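Local coordinates for protein DsrH (Allochromatium vinosum, PDB 2HYB) that forms, with DsrE and DsrF, a hetero-hexameric complex that probably takes part in sulfur transfer during the oxidation of stored sulfur, at residues N8-E13 with G36-L41. Residues are numbered along the deposited sequence; the frame is centred on the assembly and turned at random.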
# COMPACT_ATOMS: atom_id res chain seq x y z
N ASN C 8 -5.27 6.56 -9.34
CA ASN C 8 -6.11 5.56 -8.69
C ASN C 8 -6.18 5.73 -7.18
O ASN C 8 -6.72 4.86 -6.49
CB ASN C 8 -5.59 4.15 -8.99
CG ASN C 8 -4.24 3.89 -8.34
OD1 ASN C 8 -3.89 2.74 -8.03
ND2 ASN C 8 -3.46 4.96 -8.13
N LYS C 9 -5.64 6.83 -6.66
CA LYS C 9 -5.65 7.03 -5.21
C LYS C 9 -6.42 8.27 -4.72
O LYS C 9 -6.46 9.29 -5.39
CB LYS C 9 -4.22 7.06 -4.69
CG LYS C 9 -3.87 5.88 -3.80
CD LYS C 9 -4.01 4.56 -4.54
CE LYS C 9 -3.85 3.39 -3.60
NZ LYS C 9 -4.88 3.37 -2.52
N SER C 10 -7.02 8.15 -3.53
CA SER C 10 -7.81 9.24 -2.92
C SER C 10 -7.01 10.51 -2.72
O SER C 10 -5.94 10.48 -2.11
CB SER C 10 -8.39 8.80 -1.57
OG SER C 10 -9.00 9.90 -0.91
N PRO C 11 -7.54 11.65 -3.16
CA PRO C 11 -6.80 12.90 -3.00
C PRO C 11 -6.67 13.33 -1.54
O PRO C 11 -5.94 14.28 -1.23
CB PRO C 11 -7.63 13.88 -3.82
CG PRO C 11 -9.01 13.44 -3.51
CD PRO C 11 -8.92 11.92 -3.59
N PHE C 12 -7.37 12.64 -0.64
CA PHE C 12 -7.32 12.99 0.78
C PHE C 12 -6.33 12.11 1.53
O PHE C 12 -6.04 12.32 2.71
CB PHE C 12 -8.71 12.87 1.40
CG PHE C 12 -9.78 13.48 0.56
CD1 PHE C 12 -10.67 12.68 -0.15
CD2 PHE C 12 -9.86 14.86 0.42
CE1 PHE C 12 -11.63 13.26 -1.00
CE2 PHE C 12 -10.81 15.45 -0.43
CZ PHE C 12 -11.70 14.65 -1.14
N GLU C 13 -5.78 11.13 0.83
CA GLU C 13 -4.83 10.21 1.42
C GLU C 13 -3.46 10.31 0.74
O GLU C 13 -2.43 10.30 1.41
CB GLU C 13 -5.39 8.79 1.34
CG GLU C 13 -4.44 7.68 1.68
CD GLU C 13 -5.14 6.33 1.70
OE1 GLU C 13 -4.46 5.31 1.45
OE2 GLU C 13 -6.35 6.28 1.97
N GLY C 36 -9.37 6.82 -6.67
CA GLY C 36 -9.16 8.14 -7.25
C GLY C 36 -10.46 8.89 -7.46
O GLY C 36 -10.49 10.12 -7.48
N ILE C 37 -11.54 8.13 -7.60
CA ILE C 37 -12.88 8.64 -7.82
C ILE C 37 -13.33 9.80 -6.93
O ILE C 37 -13.91 10.77 -7.41
CB ILE C 37 -13.89 7.45 -7.71
CG1 ILE C 37 -14.49 7.20 -9.08
CG2 ILE C 37 -14.97 7.71 -6.64
CD1 ILE C 37 -13.48 6.76 -10.08
N TYR C 38 -13.06 9.71 -5.64
CA TYR C 38 -13.49 10.76 -4.74
C TYR C 38 -13.11 12.20 -5.16
O TYR C 38 -13.76 13.17 -4.75
CB TYR C 38 -12.98 10.45 -3.33
CG TYR C 38 -13.46 9.11 -2.83
CD1 TYR C 38 -12.56 8.09 -2.57
CD2 TYR C 38 -14.83 8.87 -2.59
CE1 TYR C 38 -13.00 6.86 -2.06
CE2 TYR C 38 -15.27 7.66 -2.08
CZ TYR C 38 -14.34 6.65 -1.81
OH TYR C 38 -14.73 5.46 -1.24
N ALA C 39 -12.09 12.35 -5.99
CA ALA C 39 -11.69 13.68 -6.44
C ALA C 39 -12.64 14.29 -7.48
O ALA C 39 -12.63 15.49 -7.69
CB ALA C 39 -10.27 13.63 -7.00
N ALA C 40 -13.46 13.46 -8.13
CA ALA C 40 -14.41 13.95 -9.13
C ALA C 40 -15.74 14.34 -8.52
O ALA C 40 -16.64 14.78 -9.22
CB ALA C 40 -14.63 12.90 -10.22
N LEU C 41 -15.87 14.19 -7.20
CA LEU C 41 -17.10 14.51 -6.49
C LEU C 41 -17.23 15.99 -6.14
O LEU C 41 -16.31 16.60 -5.61
CB LEU C 41 -17.20 13.68 -5.21
CG LEU C 41 -17.28 12.17 -5.43
CD1 LEU C 41 -17.37 11.44 -4.09
CD2 LEU C 41 -18.50 11.85 -6.31
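The hydroxyl of S10, whose OG lies obliquely near the ring of Y38, 4.3 Å from CD1, has two hydrogen-bond partners: OG accepts the backbone N-H of F12 (S10 OG to F12 N 3.2 Å, 160° at the hydrogen), and it is also hydrogen-bonded to D46 of the DsrF chain. The first bond makes an ST turn, a task suited to serine because its short side chain can bend back to the amide two residues on, while E13 N, bonded to S10 O, tightens the same bend. The turn holds P11 and F12 against the 3-10 segment that includes G36-A39. CG of P11 meets CB of A39 at 3.7 Å, a small methyl that lets the pyrrolidine ring come close, and the same CG sits 3.6 Å above the plane of the F12 ring, offset toward its rim. Both segments lie in loops that follow neighbouring strands, 3-7 and 29-32, of the parallel five-stranded sheet of this DsrEFH-like fold, and they pack together beyond the strand ends. F12 has CG anti to its carbonyl carbon (chi1 -45°), which swings the ring toward the second loop, where CE1 touches Y38 CB at 3.9 Å near the ring plane; the two side chains cross at roughly a right angle. Replacing P11 by a glycine would probably open a gap beside A39 and take away the proline contact on the face of F12. Nearer strand 3-7, G36, with no side chain to intrude on N8, brings its CA within 3.5 Å of K9 O in a CA-H...O contact. The Y38 ring stacks on Y49 of the DsrF chain.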